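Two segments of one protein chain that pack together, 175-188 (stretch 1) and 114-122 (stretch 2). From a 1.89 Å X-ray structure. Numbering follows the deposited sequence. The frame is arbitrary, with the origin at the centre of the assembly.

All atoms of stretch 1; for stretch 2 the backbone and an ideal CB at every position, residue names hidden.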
ATOM      1  N   CYS D 175       0.319 -10.104 -17.529  1.00 11.36           N
ATOM      2  CA  CYS D 175      -0.678  -9.373 -16.788  1.00 13.02           C
ATOM      3  C   CYS D 175      -0.493  -7.862 -16.894  1.00 12.26           C
ATOM      4  O   CYS D 175       0.552  -7.343 -16.542  1.00 12.84           O
ATOM      5  CB  CYS D 175      -0.640  -9.737 -15.313  1.00 12.81           C
ATOM      6  SG  CYS D 175      -0.977 -11.525 -15.012  1.00 16.03           S
ATOM      7  N   TYR D 176      -1.547  -7.190 -17.348  1.00 12.42           N
ATOM      8  CA  TYR D 176      -1.537  -5.744 -17.609  1.00 13.24           C
ATOM      9  C   TYR D 176      -2.369  -4.944 -16.603  1.00 13.92           C
ATOM     10  O   TYR D 176      -2.551  -3.719 -16.775  1.00 13.82           O
ATOM     11  CB  TYR D 176      -2.093  -5.423 -19.001  1.00 13.65           C
ATOM     12  CG  TYR D 176      -1.344  -5.995 -20.178  1.00 15.36           C
ATOM     13  CD1 TYR D 176      -1.480  -7.334 -20.516  1.00 15.44           C
ATOM     14  CD2 TYR D 176      -0.571  -5.181 -20.991  1.00 16.50           C
ATOM     15  CE1 TYR D 176      -0.826  -7.876 -21.633  1.00 19.15           C
ATOM     16  CE2 TYR D 176       0.099  -5.693 -22.090  1.00 20.75           C
ATOM     17  CZ  TYR D 176      -0.040  -7.045 -22.415  1.00 19.97           C
ATOM     18  OH  TYR D 176       0.639  -7.558 -23.491  1.00 22.78           O
ATOM     19  N   ASP D 177      -2.923  -5.629 -15.591  1.00 13.44           N
ATOM     20  CA  ASP D 177      -3.775  -4.978 -14.594  1.00 13.36           C
ATOM     21  C   ASP D 177      -3.985  -5.945 -13.408  1.00 12.77           C
ATOM     22  O   ASP D 177      -3.716  -7.150 -13.501  1.00 11.67           O
ATOM     23  CB  ASP D 177      -5.141  -4.650 -15.215  1.00 13.51           C
ATOM     24  CG  ASP D 177      -5.738  -3.356 -14.722  1.00 13.84           C
ATOM     25  OD1 ASP D 177      -5.432  -2.857 -13.600  1.00 15.79           O
ATOM     26  OD2 ASP D 177      -6.573  -2.824 -15.495  1.00 19.77           O
ATOM     27  N   ILE D 178      -4.484  -5.395 -12.315  1.00 13.62           N
ATOM     28  CA  ILE D 178      -4.764  -6.155 -11.096  1.00 12.95           C
ATOM     29  C   ILE D 178      -5.793  -7.244 -11.379  1.00 13.14           C
ATOM     30  O   ILE D 178      -5.656  -8.374 -10.901  1.00 12.73           O
ATOM     31  CB  ILE D 178      -5.199  -5.240  -9.960  1.00 12.70           C
ATOM     32  CG1 ILE D 178      -4.106  -4.175  -9.698  1.00 13.78           C
ATOM     33  CG2 ILE D 178      -5.540  -6.067  -8.676  1.00 12.76           C
ATOM     34  CD1 ILE D 178      -2.741  -4.771  -9.403  1.00 12.08           C
ATOM     35  N   GLY D 179      -6.846  -6.917 -12.123  1.00 13.41           N
ATOM     36  CA  GLY D 179      -7.882  -7.906 -12.445  1.00 13.96           C
ATOM     37  C   GLY D 179      -7.345  -9.135 -13.148  1.00 13.63           C
ATOM     38  O   GLY D 179      -7.900 -10.225 -13.058  1.00 13.59           O
ATOM     39  N   GLN D 180      -6.287  -8.935 -13.917  1.00 13.55           N
ATOM     40  CA  GLN D 180      -5.633 -10.027 -14.661  1.00 13.44           C
ATOM     41  C   GLN D 180      -4.780 -10.943 -13.768  1.00 12.49           C
ATOM     42  O   GLN D 180      -4.601 -12.143 -14.057  1.00 11.76           O
ATOM     43  CB  GLN D 180      -4.788  -9.441 -15.811  1.00 13.75           C
ATOM     44  CG  GLN D 180      -5.662  -8.703 -16.856  1.00 14.93           C
ATOM     45  CD  GLN D 180      -4.953  -8.393 -18.160  1.00 17.54           C
ATOM     46  OE1 GLN D 180      -3.772  -8.700 -18.352  1.00 14.53           O
ATOM     47  NE2 GLN D 180      -5.680  -7.765 -19.074  1.00 16.09           N
ATOM     48  N   ILE D 181      -4.283 -10.402 -12.661  1.00 12.45           N
ATOM     49  CA  ILE D 181      -3.680 -11.266 -11.636  1.00 12.09           C
ATOM     50  C   ILE D 181      -4.786 -12.092 -10.959  1.00 12.13           C
ATOM     51  O   ILE D 181      -4.643 -13.285 -10.715  1.00 11.91           O
ATOM     52  CB  ILE D 181      -2.887 -10.471 -10.613  1.00 13.61           C
ATOM     53  CG1 ILE D 181      -1.848  -9.562 -11.345  1.00 15.88           C
ATOM     54  CG2 ILE D 181      -2.269 -11.435  -9.606  1.00  9.40           C
ATOM     55  CD1 ILE D 181      -0.786  -8.890 -10.423  1.00 16.31           C
ATOM     56  N   TYR D 182      -5.907 -11.448 -10.687  1.00 12.67           N
ATOM     57  CA  TYR D 182      -7.097 -12.133 -10.203  1.00 11.97           C
ATOM     58  C   TYR D 182      -7.508 -13.224 -11.173  1.00 11.79           C
ATOM     59  O   TYR D 182      -7.807 -14.337 -10.727  1.00 10.82           O
ATOM     60  CB  TYR D 182      -8.251 -11.175  -9.926  1.00 12.16           C
ATOM     61  CG  TYR D 182      -8.265 -10.627  -8.487  1.00 11.34           C
ATOM     62  CD1 TYR D 182      -8.853 -11.369  -7.422  1.00 11.32           C
ATOM     63  CD2 TYR D 182      -7.671  -9.440  -8.188  1.00  9.16           C
ATOM     64  CE1 TYR D 182      -8.852 -10.904  -6.124  1.00 11.18           C
ATOM     65  CE2 TYR D 182      -7.647  -8.966  -6.896  1.00 12.34           C
ATOM     66  CZ  TYR D 182      -8.267  -9.679  -5.865  1.00 13.23           C
ATOM     67  OH  TYR D 182      -8.278  -9.167  -4.586  1.00 13.86           O
ATOM     68  N   ASN D 183      -7.536 -12.890 -12.477  1.00 11.94           N
ATOM     69  CA  ASN D 183      -7.835 -13.905 -13.494  1.00 12.33           C
ATOM     70  C   ASN D 183      -6.823 -15.078 -13.398  1.00 12.51           C
ATOM     71  O   ASN D 183      -7.215 -16.266 -13.465  1.00 11.96           O
ATOM     72  CB  ASN D 183      -7.832 -13.349 -14.922  1.00 11.32           C
ATOM     73  CG  ASN D 183      -8.934 -12.301 -15.200  1.00 13.86           C
ATOM     74  OD1 ASN D 183      -9.817 -12.039 -14.362  1.00 14.99           O
ATOM     75  ND2 ASN D 183      -8.848 -11.659 -16.401  1.00 13.53           N
ATOM     76  N   THR D 184      -5.532 -14.731 -13.259  1.00 12.85           N
ATOM     77  CA  THR D 184      -4.474 -15.728 -13.129  1.00 13.09           C
ATOM     78  C   THR D 184      -4.672 -16.679 -11.931  1.00 13.84           C
ATOM     79  O   THR D 184      -4.560 -17.919 -12.084  1.00 12.33           O
ATOM     80  CB  THR D 184      -3.106 -15.055 -13.117  1.00 14.29           C
ATOM     81  OG1 THR D 184      -2.956 -14.310 -14.342  1.00 14.63           O
ATOM     82  CG2 THR D 184      -1.983 -16.087 -12.920  1.00 10.16           C
ATOM     83  N   ALA D 185      -5.005 -16.104 -10.771  1.00 13.56           N
ATOM     84  CA  ALA D 185      -5.304 -16.884  -9.567  1.00 13.23           C
ATOM     85  C   ALA D 185      -6.439 -17.855  -9.804  1.00 13.15           C
ATOM     86  O   ALA D 185      -6.360 -19.016  -9.433  1.00 12.29           O
ATOM     87  CB  ALA D 185      -5.654 -15.993  -8.397  1.00 11.43           C
ATOM     88  N   PHE D 186      -7.483 -17.368 -10.461  1.00 13.46           N
ATOM     89  CA  PHE D 186      -8.648 -18.187 -10.725  1.00 12.55           C
ATOM     90  C   PHE D 186      -8.292 -19.387 -11.594  1.00 12.03           C
ATOM     91  O   PHE D 186      -8.683 -20.498 -11.271  1.00 11.06           O
ATOM     92  CB  PHE D 186      -9.748 -17.340 -11.353  1.00 11.74           C
ATOM     93  CG  PHE D 186     -10.915 -18.133 -11.880  1.00 13.12           C
ATOM     94  CD1 PHE D 186     -11.929 -18.548 -11.042  1.00 13.80           C
ATOM     95  CD2 PHE D 186     -11.011 -18.424 -13.219  1.00  9.44           C
ATOM     96  CE1 PHE D 186     -13.031 -19.255 -11.539  1.00 15.81           C
ATOM     97  CE2 PHE D 186     -12.097 -19.111 -13.717  1.00 13.81           C
ATOM     98  CZ  PHE D 186     -13.110 -19.528 -12.880  1.00 14.84           C
HETATM   99  N   MSE D 187      -7.579 -19.155 -12.691  1.00 12.28           N
HETATM  100  CA  MSE D 187      -7.197 -20.233 -13.614  1.00 12.94           C
HETATM  101  C   MSE D 187      -6.237 -21.226 -12.971  1.00 12.90           C
HETATM  102  O   MSE D 187      -6.296 -22.435 -13.245  1.00 12.06           O
HETATM  103  CB  MSE D 187      -6.545 -19.654 -14.879  1.00 12.46           C
HETATM  104  CG  MSE D 187      -7.472 -18.822 -15.809  1.00 16.12           C
HETATM  105 SE   MSE D 187      -8.979 -19.845 -16.456  0.75 18.43          SE
HETATM  106  CE  MSE D 187      -7.949 -20.926 -17.714  1.00 17.10           C
ATOM    107  N   PHE D 188      -5.375 -20.712 -12.099  1.00 13.42           N
ATOM    108  CA  PHE D 188      -4.492 -21.554 -11.269  1.00 14.12           C
ATOM    109  C   PHE D 188      -5.323 -22.397 -10.337  1.00 14.36           C
ATOM    110  O   PHE D 188      -5.198 -23.606 -10.346  1.00 13.81           O
ATOM    111  CB  PHE D 188      -3.467 -20.666 -10.536  1.00 14.01           C
ATOM    112  CG  PHE D 188      -2.664 -21.350  -9.459  1.00 16.79           C
ATOM    113  CD1 PHE D 188      -2.042 -22.555  -9.670  1.00 14.25           C
ATOM    114  CD2 PHE D 188      -2.457 -20.707  -8.232  1.00 19.09           C
ATOM    115  CE1 PHE D 188      -1.270 -23.152  -8.671  1.00 19.58           C
ATOM    116  CE2 PHE D 188      -1.690 -21.308  -7.232  1.00 20.33           C
ATOM    117  CZ  PHE D 188      -1.087 -22.529  -7.467  1.00 19.55           C
ATOM    118  N   UNK D 114       1.211 -15.699 -22.888  1.00 19.98           N
ATOM    119  CA  UNK D 114      -0.112 -16.184 -22.521  1.00 20.94           C
ATOM    120  C   UNK D 114      -0.769 -15.000 -21.806  1.00 21.57           C
ATOM    121  O   UNK D 114      -0.630 -14.876 -20.603  1.00 21.86           O
ATOM    122  CB  UNK D 114      -0.056 -17.440 -21.649  1.00 20.94           C
ATOM    123  N   UNK D 115      -1.436 -14.142 -22.583  1.00 20.62           N
ATOM    124  CA  UNK D 115      -2.142 -12.935 -22.105  1.00 20.77           C
ATOM    125  C   UNK D 115      -3.448 -13.189 -21.310  1.00 19.24           C
ATOM    126  O   UNK D 115      -4.335 -13.948 -21.745  1.00 20.56           O
ATOM    127  CB  UNK D 115      -2.474 -12.056 -23.313  1.00 20.77           C
ATOM    128  N   UNK D 116      -3.541 -12.582 -20.137  1.00 16.59           N
ATOM    129  CA  UNK D 116      -4.508 -13.053 -19.116  1.00 14.53           C
ATOM    130  C   UNK D 116      -5.813 -12.278 -18.975  1.00 13.81           C
ATOM    131  O   UNK D 116      -6.509 -12.439 -17.970  1.00 13.97           O
ATOM    132  CB  UNK D 116      -3.818 -13.042 -17.750  1.00 14.53           C
ATOM    133  N   UNK D 117      -6.190 -11.490 -19.970  1.00 12.60           N
ATOM    134  CA  UNK D 117      -7.552 -10.936 -19.988  1.00 13.63           C
ATOM    135  C   UNK D 117      -7.870 -10.138 -21.225  1.00 13.65           C
ATOM    136  O   UNK D 117      -6.959  -9.760 -21.952  1.00 14.36           O
ATOM    137  CB  UNK D 117      -7.769 -10.047 -18.762  1.00 13.63           C
ATOM    138  N   UNK D 118      -9.160  -9.888 -21.467  1.00 12.82           N
ATOM    139  CA  UNK D 118      -9.591  -9.044 -22.561  1.00 12.22           C
ATOM    140  C   UNK D 118      -9.413  -7.592 -22.115  1.00 12.51           C
ATOM    141  O   UNK D 118      -9.625  -7.260 -20.949  1.00 12.75           O
ATOM    142  CB  UNK D 118     -11.038  -9.340 -22.961  1.00 12.22           C
ATOM    143  N   UNK D 119      -8.989  -6.713 -23.022  1.00 11.74           N
ATOM    144  CA  UNK D 119      -8.726  -5.325 -22.607  1.00 10.95           C
ATOM    145  C   UNK D 119      -8.727  -4.419 -23.820  1.00 11.18           C
ATOM    146  O   UNK D 119      -8.475  -4.867 -24.921  1.00 11.81           O
ATOM    147  CB  UNK D 119      -7.393  -5.214 -21.865  1.00 10.95           C
ATOM    148  N   UNK D 120      -8.923  -3.122 -23.598  1.00 10.54           N
ATOM    149  CA  UNK D 120      -8.518  -2.121 -24.589  1.00 10.50           C
ATOM    150  C   UNK D 120      -7.013  -2.152 -24.612  1.00 11.17           C
ATOM    151  O   UNK D 120      -6.374  -2.458 -23.619  1.00 11.58           O
ATOM    152  CB  UNK D 120      -9.051  -0.724 -24.266  1.00 10.50           C
ATOM    153  N   UNK D 121      -6.456  -1.862 -25.762  1.00 11.89           N
ATOM    154  CA  UNK D 121      -5.030  -1.822 -25.956  1.00 12.94           C
ATOM    155  C   UNK D 121      -4.814  -0.858 -27.096  1.00 11.98           C
ATOM    156  O   UNK D 121      -4.849  -1.254 -28.228  1.00 11.16           O
ATOM    157  CB  UNK D 121      -4.436  -3.204 -26.238  1.00 12.94           C
ATOM    158  N   UNK D 122      -4.666   0.432 -26.747  1.00 11.87           N
ATOM    159  CA  UNK D 122      -4.789   1.545 -27.673  1.00 11.67           C
ATOM    160  C   UNK D 122      -3.492   2.327 -27.812  1.00 10.69           C
ATOM    161  O   UNK D 122      -2.887   2.720 -26.815  1.00 10.15           O
ATOM    162  CB  UNK D 122      -5.911   2.480 -27.219  1.00 11.67           C
TER

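Position 114 lies in a strand, and its CA-to-CB bond points sideways. Nothing of stretch 1 comes within 5.5 Å of the ideal CB, so stretch 1 hardly restricts the choice. The residue is F114. Its ring ends nearer to stretch 1 but makes no contact.

At position 115 CB again points sideways, 4.8 Å from Y176 CE1. The nearby phenol OH could give or accept a hydrogen bond, so a polar side chain of moderate length would suit, and an apolar one could lie along the ring edge. The residue is N115. Its OD1 accepts a weak hydrogen bond from Y176 OH at 3.3 Å, near the plane of the ring.

Position 116 points toward the helix. Its ideal CB is 3.7 Å from T184 OG1, 3.9 Å from Q180 O and 4.2 Å from C175 SG. T184 OG1 already donates to Q180 O at 2.7 Å, so a new polar group is not required. A flexible apolar chain able to run along the helix toward M187 would fit; leucine, isoleucine or methionine are all plausible. The residue is M116, present as selenomethionine, with all three chi angles m. Its CE reaches 3.3 Å from T184 OG1 and 4.0 Å from M187 CG. The backbone helps too: N183 ND2 donates to M116 O at 2.9 Å, nearly straight at 168°.

At position 117 an ideal CB would lie 3.1 Å from both N183 ND2 and Q180 NE2, which is tight. Phi/psi of -176/164 is extended and does not by itself demand glycine, but the crowding favours it. The residue is G117.

Position 118 points away, and stretch 1 sets no preference. The residue is S118, whose OG is hydrogen-bonded elsewhere in the structure.

Position 119 points toward stretch 1, with its ideal CB 4.2 Å from Q180 NE2 and the face of the Y176 ring beyond. A long apolar or sulfur-bearing chain would suit, as might another ring. The residue is M119, also selenomethionine. SE lies over the Y176 face, 3.9 Å from the ring centroid, and 3.6 Å from Q180 NE2. CE packs 3.5 Å from Y176 CB.

Position 120 is out of reach; it is N120.

Position 121 points toward stretch 1, but its CB has no near neighbour there. A large side chain is needed to reach Y176. The residue is F121. Its CE2 meets Y176 CE2 at 3.7 Å, with the ring planes at 69°.

Position 122 is out of reach; it is A122.

Stretch 2, residues 114-122: FNMGSMNFA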
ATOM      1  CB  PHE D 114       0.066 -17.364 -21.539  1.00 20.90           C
ATOM      2  CG  PHE D 114      -1.139 -18.241 -21.367  1.00 18.95           C
ATOM      3  CD1 PHE D 114      -2.274 -17.761 -20.771  1.00 18.16           C
ATOM      4  CD2 PHE D 114      -1.090 -19.560 -21.758  1.00 18.22           C
ATOM      5  CE1 PHE D 114      -3.361 -18.588 -20.560  1.00 22.97           C
ATOM      6  CE2 PHE D 114      -2.154 -20.424 -21.554  1.00 20.31           C
ATOM      7  CZ  PHE D 114      -3.317 -19.954 -20.943  1.00 19.42           C
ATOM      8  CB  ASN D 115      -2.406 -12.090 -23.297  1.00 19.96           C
ATOM      9  CG  ASN D 115      -1.116 -11.673 -23.958  1.00 24.06           C
ATOM     10  OD1 ASN D 115      -0.461 -10.721 -23.494  1.00 28.85           O
ATOM     11  ND2 ASN D 115      -0.716 -12.394 -25.039  1.00 24.69           N
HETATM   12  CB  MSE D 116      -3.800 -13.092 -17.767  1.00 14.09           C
HETATM   13  CG  MSE D 116      -2.801 -14.146 -17.666  1.00 12.17           C
HETATM   14 SE   MSE D 116      -3.625 -15.900 -17.726  0.75 11.15          SE
HETATM   15  CE  MSE D 116      -5.052 -15.685 -16.495  1.00 15.33           C
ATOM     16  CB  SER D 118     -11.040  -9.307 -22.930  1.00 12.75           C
ATOM     17  OG  SER D 118     -11.181 -10.603 -23.385  1.00 13.10           O
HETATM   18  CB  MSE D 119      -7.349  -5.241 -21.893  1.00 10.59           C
HETATM   19  CG  MSE D 119      -6.165  -5.560 -22.769  1.00 11.06           C
HETATM   20 SE   MSE D 119      -4.457  -5.768 -21.873  0.75  8.26          SE
HETATM   21  CE  MSE D 119      -4.111  -3.886 -21.466  1.00  8.32           C
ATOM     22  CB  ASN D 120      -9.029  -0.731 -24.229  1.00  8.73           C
ATOM     23  CG  ASN D 120     -10.554  -0.651 -24.237  1.00 10.91           C
ATOM     24  OD1 ASN D 120     -11.226  -1.499 -24.828  1.00 12.58           O
ATOM     25  ND2 ASN D 120     -11.098   0.388 -23.627  1.00  8.74           N
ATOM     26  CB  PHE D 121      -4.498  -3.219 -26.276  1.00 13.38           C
ATOM     27  CG  PHE D 121      -3.002  -3.331 -26.162  1.00 16.34           C
ATOM     28  CD1 PHE D 121      -2.159  -2.387 -26.760  1.00 17.94           C
ATOM     29  CD2 PHE D 121      -2.428  -4.392 -25.484  1.00 18.80           C
ATOM     30  CE1 PHE D 121      -0.770  -2.522 -26.664  1.00 19.02           C
ATOM     31  CE2 PHE D 121      -1.051  -4.509 -25.387  1.00 17.54           C
ATOM     32  CZ  PHE D 121      -0.237  -3.588 -25.972  1.00 17.08           C
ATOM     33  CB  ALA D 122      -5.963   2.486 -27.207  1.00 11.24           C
TER
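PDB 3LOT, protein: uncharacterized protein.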